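Local coordinates for mucus binding proteinn (Lactobacillus reuteri, PDB 4MT5), which is one mucin-binding repeat of a large cell-wall-anchored surface protein and probably contributes to bacterial adhesion to gastrointestinal mucus, at residues M1-V6 and V61-Y66; T156-Q161 and K176-V181; N83-T88 and F113-T118. All blocks are in the same frame, centred on the assembly; numbering follows the deposited sequence.

Contact 1: M1-V6 and V61-Y66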
loop_
_atom_site.group_PDB
_atom_site.type_symbol
_atom_site.label_atom_id
_atom_site.label_comp_id
_atom_site.label_asym_id
_atom_site.label_seq_id
_atom_site.Cartn_x
_atom_site.Cartn_y
_atom_site.Cartn_z
ATOM N N MET A 1 39.127 -25.139 25.998
ATOM C CA MET A 1 38.730 -24.252 24.905
ATOM C C MET A 1 37.272 -23.823 25.062
ATOM O O MET A 1 36.367 -24.644 25.035
ATOM C CB MET A 1 38.939 -24.910 23.539
ATOM C CG MET A 1 38.701 -23.953 22.359
ATOM S SD MET A 1 40.212 -23.464 21.474
ATOM C CE MET A 1 40.262 -24.716 20.176
ATOM N N GLN A 2 37.058 -22.529 25.229
ATOM C CA GLN A 2 35.739 -22.021 25.519
ATOM C C GLN A 2 34.934 -21.798 24.252
ATOM O O GLN A 2 35.457 -21.870 23.139
ATOM C CB GLN A 2 35.852 -20.727 26.305
ATOM C CG GLN A 2 36.835 -20.832 27.431
ATOM C CD GLN A 2 36.533 -22.008 28.324
ATOM O OE1 GLN A 2 35.398 -22.171 28.792
ATOM N NE2 GLN A 2 37.541 -22.855 28.554
ATOM N N THR A 3 33.649 -21.540 24.439
ATOM C CA THR A 3 32.756 -21.276 23.331
ATOM C C THR A 3 31.996 -19.993 23.615
ATOM O O THR A 3 31.676 -19.689 24.762
ATOM C CB THR A 3 31.790 -22.455 23.100
ATOM O OG1 THR A 3 32.495 -23.508 22.433
ATOM C CG2 THR A 3 30.625 -22.047 22.231
ATOM N N ALA A 4 31.751 -19.214 22.571
ATOM C CA ALA A 4 30.880 -18.069 22.704
ATOM C C ALA A 4 30.008 -18.008 21.461
ATOM O O ALA A 4 30.489 -18.250 20.355
ATOM C CB ALA A 4 31.694 -16.803 22.872
ATOM N N TYR A 5 28.724 -17.714 21.649
ATOM C CA TYR A 5 27.772 -17.693 20.542
ATOM C C TYR A 5 27.325 -16.263 20.262
ATOM O O TYR A 5 27.079 -15.490 21.187
ATOM C CB TYR A 5 26.528 -18.541 20.854
ATOM C CG TYR A 5 26.743 -20.032 20.947
ATOM C CD1 TYR A 5 27.160 -20.771 19.842
ATOM C CD2 TYR A 5 26.499 -20.712 22.132
ATOM C CE1 TYR A 5 27.349 -22.153 19.924
ATOM C CE2 TYR A 5 26.681 -22.087 22.221
ATOM C CZ TYR A 5 27.104 -22.801 21.117
ATOM O OH TYR A 5 27.282 -24.163 21.221
ATOM N N VAL A 6 27.210 -15.911 18.987
ATOM C CA VAL A 6 26.669 -14.614 18.606
ATOM C C VAL A 6 25.455 -14.892 17.721
ATOM O O VAL A 6 25.587 -15.477 16.644
ATOM C CB VAL A 6 27.727 -13.766 17.872
ATOM C CG1 VAL A 6 27.147 -12.440 17.448
ATOM C CG2 VAL A 6 28.938 -13.547 18.763
ATOM N N VAL A 61 34.103 -18.586 31.060
ATOM C CA VAL A 61 34.089 -20.018 31.301
ATOM C C VAL A 61 32.766 -20.667 31.014
ATOM O O VAL A 61 32.686 -21.895 30.876
ATOM C CB VAL A 61 34.487 -20.359 32.722
ATOM C CG1 VAL A 61 35.971 -20.267 32.873
ATOM C CG2 VAL A 61 33.786 -19.425 33.687
ATOM N N GLY A 62 31.714 -19.874 30.932
ATOM C CA GLY A 62 30.438 -20.473 30.617
ATOM C C GLY A 62 30.360 -20.803 29.139
ATOM O O GLY A 62 31.366 -20.917 28.443
ATOM N N THR A 63 29.137 -20.965 28.660
ATOM C CA THR A 63 28.884 -20.983 27.243
ATOM C C THR A 63 27.853 -19.895 26.976
ATOM O O THR A 63 26.658 -20.148 26.946
ATOM C CB THR A 63 28.421 -22.378 26.794
ATOM O OG1 THR A 63 29.550 -23.260 26.827
ATOM C CG2 THR A 63 27.876 -22.352 25.380
ATOM N N PRO A 64 28.321 -18.654 26.822
ATOM C CA PRO A 64 27.417 -17.517 26.650
ATOM C C PRO A 64 26.941 -17.322 25.222
ATOM O O PRO A 64 27.699 -17.539 24.281
ATOM C CB PRO A 64 28.285 -16.334 27.053
ATOM C CG PRO A 64 29.668 -16.761 26.744
ATOM C CD PRO A 64 29.726 -18.235 26.958
ATOM N N THR A 65 25.686 -16.913 25.085
ATOM C CA THR A 65 25.168 -16.383 23.831
ATOM C C THR A 65 24.920 -14.871 23.927
ATOM O O THR A 65 24.263 -14.382 24.857
ATOM C CB THR A 65 23.860 -17.080 23.425
ATOM O OG1 THR A 65 24.143 -18.441 23.075
ATOM C CG2 THR A 65 23.219 -16.382 22.234
ATOM N N TYR A 66 25.459 -14.131 22.966
ATOM C CA TYR A 66 25.142 -12.721 22.815
ATOM C C TYR A 66 24.173 -12.557 21.634
ATOM O O TYR A 66 24.311 -13.233 20.611
ATOM C CB TYR A 66 26.423 -11.935 22.589
ATOM C CG TYR A 66 27.452 -12.077 23.688
ATOM C CD1 TYR A 66 27.482 -11.193 24.763
ATOM C CD2 TYR A 66 28.401 -13.086 23.653
ATOM C CE1 TYR A 66 28.439 -11.310 25.775
ATOM C CE2 TYR A 66 29.363 -13.202 24.665
ATOM C CZ TYR A 66 29.366 -12.314 25.709
ATOM O OH TYR A 66 30.291 -12.434 26.695
HETATM O O HOH W 1 32.900 -18.944 27.190
#
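Segments 1-6 and 61-66 form the parallel pairing of strands 2-10 and 65-77 in the ubiquitin-like beta-grasp fold of the mucin-binding domain; their end-to-end directions differ by only 6°. The backbones converge from Val61 to Thr65, and regular parallel bridges are made only by Tyr5-Thr65 and Val6-Tyr66. At Val61 the two backbones are still well apart, their nearest CA atoms, those of Gln2 and Val61, separated by 6.3 Å. The Gln2 side chain, bent at chi2 (-53°), brings OE1 close to the carbonyl of Val61, but both are acceptors and no bond results. Gly62 is joined through water: one molecule donates to Gly62 O and to Thr3 O, bridging two carbonyls that would otherwise face each other without a proton between them. Thr63 CG2, anti to the backbone N, comes obliquely to the Tyr5 ring, 3.4 Å from Tyr5 CE2. Thr3 CG2, from the partner's own strand, lies over one face of that ring, 3.8 Å above its plane but displaced from the ring centre. Pro64 has no amide proton to offer, and its CD rests 3.3 Å from Thr3 O; its carbonyl instead receives Tyr5 N at 2.8 Å, nearly along the C=O axis. Thr65 shares a sheet face with Tyr5, and its OG1 lies beside Tyr5 CB and CD2. Gln2, Ala4 and Val6 share backbone hydrogen bonds with Gly24, Leu22 and Asp20 of strand 16-24, so 2-10 is an interior strand. Tyr66 and Val6 project their side chains from the face opposite to Tyr5 and Thr65. The Tyr66 amide makes a nearly straight bond, N to Tyr5 O 2.8 Å with 172° at the hydrogen, in the plane of the Tyr5 carbonyl.

Contact 2: T156-Q161 and K176-V181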
loop_
_atom_site.group_PDB
_atom_site.type_symbol
_atom_site.label_atom_id
_atom_site.label_comp_id
_atom_site.label_asym_id
_atom_site.label_seq_id
_atom_site.Cartn_x
_atom_site.Cartn_y
_atom_site.Cartn_z
ATOM N N THR A 156 -38.874 15.598 -26.103
ATOM C CA THR A 156 -38.960 15.344 -24.668
ATOM C C THR A 156 -38.308 14.002 -24.355
ATOM O O THR A 156 -38.709 12.972 -24.911
ATOM C CB THR A 156 -40.406 15.320 -24.125
ATOM O OG1 THR A 156 -41.066 14.118 -24.549
ATOM C CG2 THR A 156 -41.191 16.561 -24.562
ATOM N N PRO A 157 -37.299 14.019 -23.457
ATOM C CA PRO A 157 -36.514 12.861 -22.998
ATOM C C PRO A 157 -37.324 11.855 -22.179
ATOM O O PRO A 157 -38.257 12.246 -21.476
ATOM C CB PRO A 157 -35.436 13.503 -22.119
ATOM C CG PRO A 157 -36.019 14.807 -21.682
ATOM C CD PRO A 157 -36.838 15.277 -22.841
ATOM N N ASN A 158 -36.964 10.575 -22.268
ATOM C CA ASN A 158 -37.688 9.511 -21.563
ATOM C C ASN A 158 -37.328 9.368 -20.078
ATOM O O ASN A 158 -37.943 8.572 -19.359
ATOM C CB ASN A 158 -37.553 8.160 -22.290
ATOM C CG ASN A 158 -36.100 7.780 -22.592
ATOM O OD1 ASN A 158 -35.152 8.416 -22.112
ATOM N ND2 ASN A 158 -35.924 6.727 -23.393
ATOM N N HIS A 159 -36.319 10.125 -19.640
ATOM C CA HIS A 159 -35.972 10.273 -18.223
ATOM C C HIS A 159 -35.650 11.742 -17.983
ATOM O O HIS A 159 -34.725 12.280 -18.593
ATOM C CB HIS A 159 -34.750 9.426 -17.848
ATOM C CG HIS A 159 -34.952 7.951 -18.006
ATOM N ND1 HIS A 159 -36.054 7.290 -17.503
ATOM C CD2 HIS A 159 -34.186 7.006 -18.599
ATOM C CE1 HIS A 159 -35.961 6.002 -17.788
ATOM N NE2 HIS A 159 -34.837 5.804 -18.454
ATOM N N GLN A 160 -36.407 12.390 -17.102
ATOM C CA GLN A 160 -36.201 13.813 -16.821
ATOM C C GLN A 160 -34.794 14.088 -16.261
ATOM O O GLN A 160 -34.189 15.140 -16.513
ATOM C CB GLN A 160 -37.292 14.330 -15.873
ATOM C CG GLN A 160 -37.185 15.815 -15.518
ATOM C CD GLN A 160 -37.069 16.714 -16.743
ATOM O OE1 GLN A 160 -38.044 16.923 -17.478
ATOM N NE2 GLN A 160 -35.868 17.252 -16.969
ATOM N N GLN A 161 -34.282 13.123 -15.508
ATOM C CA GLN A 161 -32.926 13.176 -15.000
ATOM C C GLN A 161 -32.518 11.754 -14.679
ATOM O O GLN A 161 -33.365 10.882 -14.480
ATOM C CB GLN A 161 -32.865 14.007 -13.721
ATOM C CG GLN A 161 -33.669 13.395 -12.581
ATOM C CD GLN A 161 -33.298 13.947 -11.219
ATOM O OE1 GLN A 161 -32.906 15.113 -11.086
ATOM N NE2 GLN A 161 -33.423 13.107 -10.193
ATOM N N LYS A 176 -25.233 5.240 -18.931
ATOM C CA LYS A 176 -26.666 5.457 -18.924
ATOM C C LYS A 176 -27.019 6.314 -20.133
ATOM O O LYS A 176 -26.387 7.347 -20.381
ATOM C CB LYS A 176 -27.069 6.180 -17.640
ATOM C CG LYS A 176 -28.086 5.463 -16.785
ATOM C CD LYS A 176 -27.646 4.079 -16.374
ATOM C CE LYS A 176 -28.561 3.577 -15.253
ATOM N NZ LYS A 176 -28.421 2.120 -14.946
ATOM N N THR A 177 -28.038 5.885 -20.876
ATOM C CA THR A 177 -28.448 6.554 -22.109
ATOM C C THR A 177 -29.822 7.229 -21.992
ATOM O O THR A 177 -30.779 6.617 -21.518
ATOM C CB THR A 177 -28.460 5.550 -23.268
ATOM O OG1 THR A 177 -27.159 4.954 -23.382
ATOM C CG2 THR A 177 -28.815 6.237 -24.567
ATOM N N VAL A 178 -29.905 8.492 -22.413
ATOM C CA VAL A 178 -31.179 9.215 -22.458
ATOM C C VAL A 178 -31.681 9.374 -23.900
ATOM O O VAL A 178 -30.957 9.883 -24.762
ATOM C CB VAL A 178 -31.061 10.619 -21.839
ATOM C CG1 VAL A 178 -32.438 11.186 -21.541
ATOM C CG2 VAL A 178 -30.253 10.567 -20.586
ATOM N N VAL A 179 -32.919 8.947 -24.157
ATOM C CA VAL A 179 -33.499 9.026 -25.503
ATOM C C VAL A 179 -34.566 10.112 -25.600
ATOM O O VAL A 179 -35.528 10.131 -24.833
ATOM C CB VAL A 179 -34.112 7.686 -25.968
ATOM C CG1 VAL A 179 -34.579 7.804 -27.399
ATOM C CG2 VAL A 179 -33.108 6.564 -25.849
ATOM N N TYR A 180 -34.377 11.014 -26.555
ATOM C CA TYR A 180 -35.306 12.109 -26.786
ATOM C C TYR A 180 -36.329 11.750 -27.863
ATOM O O TYR A 180 -35.960 11.374 -28.981
ATOM C CB TYR A 180 -34.535 13.363 -27.199
ATOM C CG TYR A 180 -33.929 14.131 -26.042
ATOM C CD1 TYR A 180 -34.491 15.333 -25.607
ATOM C CD2 TYR A 180 -32.792 13.660 -25.386
ATOM C CE1 TYR A 180 -33.940 16.043 -24.552
ATOM C CE2 TYR A 180 -32.233 14.364 -24.321
ATOM C CZ TYR A 180 -32.812 15.554 -23.912
ATOM O OH TYR A 180 -32.265 16.257 -22.863
ATOM N N VAL A 181 -37.613 11.861 -27.524
ATOM C CA VAL A 181 -38.692 11.586 -28.475
ATOM C C VAL A 181 -39.171 12.878 -29.133
ATOM O O VAL A 181 -39.424 13.871 -28.456
ATOM C CB VAL A 181 -39.883 10.867 -27.796
ATOM C CG1 VAL A 181 -41.079 10.827 -28.722
ATOM C CG2 VAL A 181 -39.480 9.455 -27.360
#
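Backbone hydrogen bonds set the register where the short strand 155-157 meets strand 174-182, an antiparallel pairing in the Muc B2-like domain, of the ubiquitin clan. Thr156 and Val181 form a hydrogen-bonded pair: Thr156 N reaches Val181 O at 3.0 Å in the carbonyl plane, whereas the return bond from Val181 N arrives 55° out of the plane of the Thr156 carbonyl. Asn158 N continues the series to Val179 O at 3.0 Å.

Side-chain polarity then replaces backbone pairing. With CG in the crowded position between the backbone N and the carbonyl carbon (chi1 52°), the Asn158 amide folds back across Val179, and its OD1 accepts Val179 N at 3.1 Å from above the amide plane. Asn158 thus donates through its backbone N and accepts through OD1 as the strand ends.

Apolar contact lies on the face bearing Pro157 and Tyr180, opposite to that of Thr156 and Val181. Pro157 and Tyr180, a non-hydrogen-bonded pair with CA atoms 4.0 Å apart, lie side by side in a CH-pi contact: Pro157 CB stands 3.8 Å from the ring centroid, 11° off the normal. Pro157 CB also meets Val178 CG1, while Tyr180 OH bonds to Pro150 O beyond the segments.

Proline, lacking an N-H, occupies a position whose pairing requires none, so the contact gains a CH-pi interaction without forfeiting a backbone bond.

Contact 3: N83-T88 and F113-T118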
loop_
_atom_site.group_PDB
_atom_site.type_symbol
_atom_site.label_atom_id
_atom_site.label_comp_id
_atom_site.label_asym_id
_atom_site.label_seq_id
_atom_site.Cartn_x
_atom_site.Cartn_y
_atom_site.Cartn_z
ATOM N N ASN A 83 3.154 6.085 -6.888
ATOM C CA ASN A 83 2.948 4.666 -6.641
ATOM C C ASN A 83 1.705 4.306 -5.823
ATOM O O ASN A 83 1.419 3.131 -5.585
ATOM C CB ASN A 83 4.205 4.063 -6.027
ATOM C CG ASN A 83 5.237 3.751 -7.066
ATOM O OD1 ASN A 83 5.056 4.082 -8.234
ATOM N ND2 ASN A 83 6.318 3.097 -6.663
ATOM N N ALA A 84 0.954 5.314 -5.409
ATOM C CA ALA A 84 -0.259 5.062 -4.660
ATOM C C ALA A 84 -1.156 4.188 -5.481
ATOM O O ALA A 84 -1.079 4.188 -6.714
ATOM C CB ALA A 84 -0.957 6.358 -4.336
ATOM N N GLU A 85 -1.999 3.422 -4.803
ATOM C CA GLU A 85 -3.021 2.671 -5.508
ATOM C C GLU A 85 -4.158 3.617 -5.898
ATOM O O GLU A 85 -4.646 4.389 -5.069
ATOM C CB GLU A 85 -3.542 1.507 -4.668
ATOM C CG GLU A 85 -4.510 0.635 -5.453
ATOM C CD GLU A 85 -5.130 -0.480 -4.624
ATOM O OE1 GLU A 85 -4.904 -0.509 -3.388
ATOM O OE2 GLU A 85 -5.850 -1.326 -5.218
ATOM N N GLN A 86 -4.551 3.564 -7.171
ATOM C CA GLN A 86 -5.580 4.442 -7.710
ATOM C C GLN A 86 -6.638 3.618 -8.409
ATOM O O GLN A 86 -6.306 2.729 -9.183
ATOM C CB GLN A 86 -4.974 5.425 -8.710
ATOM C CG GLN A 86 -3.787 6.189 -8.173
ATOM C CD GLN A 86 -3.258 7.204 -9.157
ATOM O OE1 GLN A 86 -3.989 7.654 -10.049
ATOM N NE2 GLN A 86 -1.980 7.572 -9.005
ATOM N N LYS A 87 -7.907 3.910 -8.131
ATOM C CA LYS A 87 -9.037 3.288 -8.835
ATOM C C LYS A 87 -10.023 4.356 -9.324
ATOM O O LYS A 87 -10.542 5.133 -8.530
ATOM C CB LYS A 87 -9.766 2.289 -7.928
ATOM C CG LYS A 87 -8.927 1.080 -7.487
ATOM C CD LYS A 87 -9.604 -0.251 -7.864
ATOM C CE LYS A 87 -8.780 -1.435 -7.388
ATOM N NZ LYS A 87 -7.303 -1.177 -7.508
ATOM N N THR A 88 -10.283 4.397 -10.624
ATOM C CA THR A 88 -11.155 5.435 -11.170
ATOM C C THR A 88 -12.521 4.925 -11.647
ATOM O O THR A 88 -12.614 4.029 -12.482
ATOM C CB THR A 88 -10.462 6.207 -12.296
ATOM O OG1 THR A 88 -9.388 6.967 -11.741
ATOM C CG2 THR A 88 -11.438 7.154 -12.974
ATOM N N PHE A 113 -10.317 7.209 -6.673
ATOM C CA PHE A 113 -10.014 6.807 -5.310
ATOM C C PHE A 113 -8.519 6.535 -5.214
ATOM O O PHE A 113 -7.970 5.843 -6.064
ATOM C CB PHE A 113 -10.794 5.549 -4.947
ATOM C CG PHE A 113 -12.266 5.769 -4.815
ATOM C CD1 PHE A 113 -12.811 6.191 -3.615
ATOM C CD2 PHE A 113 -13.112 5.549 -5.888
ATOM C CE1 PHE A 113 -14.170 6.393 -3.486
ATOM C CE2 PHE A 113 -14.475 5.749 -5.765
ATOM C CZ PHE A 113 -15.004 6.172 -4.561
ATOM N N LYS A 114 -7.862 7.088 -4.197
ATOM C CA LYS A 114 -6.425 6.896 -4.006
ATOM C C LYS A 114 -6.171 6.448 -2.580
ATOM O O LYS A 114 -6.851 6.908 -1.665
ATOM C CB LYS A 114 -5.671 8.203 -4.259
ATOM C CG LYS A 114 -5.489 8.559 -5.720
ATOM C CD LYS A 114 -5.061 10.006 -5.890
ATOM C CE LYS A 114 -4.274 10.198 -7.179
ATOM N NZ LYS A 114 -4.105 11.639 -7.525
ATOM N N ARG A 115 -5.216 5.540 -2.378
ATOM C CA ARG A 115 -4.784 5.197 -1.013
ATOM C C ARG A 115 -3.319 4.836 -0.927
ATOM O O ARG A 115 -2.719 4.343 -1.884
ATOM C CB ARG A 115 -5.619 4.066 -0.392
ATOM C CG ARG A 115 -5.327 2.680 -0.950
ATOM C CD ARG A 115 -6.084 1.608 -0.178
ATOM N NE ARG A 115 -6.059 0.308 -0.851
ATOM C CZ ARG A 115 -6.790 -0.744 -0.484
ATOM N NH1 ARG A 115 -7.609 -0.657 0.553
ATOM N NH2 ARG A 115 -6.694 -1.884 -1.149
ATOM N N GLY A 116 -2.742 5.079 0.237
ATOM C CA GLY A 116 -1.385 4.650 0.493
ATOM C C GLY A 116 -1.363 3.251 1.076
ATOM O O GLY A 116 -2.407 2.663 1.353
ATOM N N TYR A 117 -0.163 2.722 1.275
ATOM C CA TYR A 117 0.013 1.404 1.867
ATOM C C TYR A 117 1.407 1.276 2.449
ATOM O O TYR A 117 2.253 2.137 2.235
ATOM C CB TYR A 117 -0.216 0.326 0.816
ATOM C CG TYR A 117 0.524 0.575 -0.465
ATOM C CD1 TYR A 117 -0.072 1.263 -1.509
ATOM C CD2 TYR A 117 1.816 0.126 -0.634
ATOM C CE1 TYR A 117 0.597 1.495 -2.696
ATOM C CE2 TYR A 117 2.499 0.356 -1.817
ATOM C CZ TYR A 117 1.881 1.039 -2.844
ATOM O OH TYR A 117 2.561 1.272 -4.016
ATOM N N THR A 118 1.646 0.203 3.190
ATOM C CA THR A 118 2.971 -0.055 3.734
ATOM C C THR A 118 3.520 -1.380 3.223
ATOM O O THR A 118 2.821 -2.392 3.251
ATOM C CB THR A 118 2.941 -0.099 5.253
ATOM O OG1 THR A 118 2.381 1.121 5.742
ATOM C CG2 THR A 118 4.358 -0.258 5.806
#
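Strands 85-88 and 113-115 run antiparallel, 169° between their directions and 4.7 Å apart at closest approach, within the hairpin of strands 85-96 and 104-120 in the Muc B2-like domain. The tight part is the backbone and the face bearing Glu85, Lys87, Phe113 and Arg115. Lys87 and Phe113 make a reciprocal pair of bonds; Phe113 N to Lys87 O measures 2.8 Å, and that oxygen also lies at the edge of the Phe113 ring. Glu85 and Arg115 repeat the pattern, and their side chains then run alongside each other. Arg115, its CG in the crowded position (chi1 74°) and its chain extended to NE, grips a single oxygen with two nitrogens: NE lies 2.9 Å and NH2 3.2 Å from Glu85 OE1. The guanidinium meets it in its own plane, but the two planar groups are turned 48° apart. Trp132 touches Glu85, Phe113 and Arg115, and Tyr129 makes a cation-pi contact with Arg115. Tyr117, its CG likewise in the crowded position, turns its ring edge toward Asn83 O and Glu85 N, and its OH donates to Asn83 O at 2.7 Å from above the carbonyl plane.

The opposite face is looser and more solvent-accessible. There Gln86 and Lys114 lie side by side, touching through their chains, with Gln86 CD 3.7 Å from Lys114 CE.

Lys87 NZ completes the charge network, 2.7 Å from Glu85 OE2 on its anti lone pair. One carboxylate thus serves two cations through separate oxygens, which would probably keep Glu85 ionised and temper the repulsion between Lys87 and Arg115.

The three contacts follow one another along an elongated chain with a radius of gyration of 32 Å. Contacts 1 and 2 lie on opposite sides of its centre, their centres 85 Å apart, whereas the centre of contact 3 lies about 7 Å from the centre of the chain. Contact 1 belongs to the mucin-binding domain; contacts 2 and 3 share the Muc B2-like domain, yet their nearest atoms are still about 14 Å apart. None touches another, but strand pairing connects them: strand 65-77 of contact 1 neighbours strand 104-120 of contact 3, and strand 85-96 of contact 3 neighbours strand 174-182 of contact 2. Strand pairing thus appears to run on from one domain into the other.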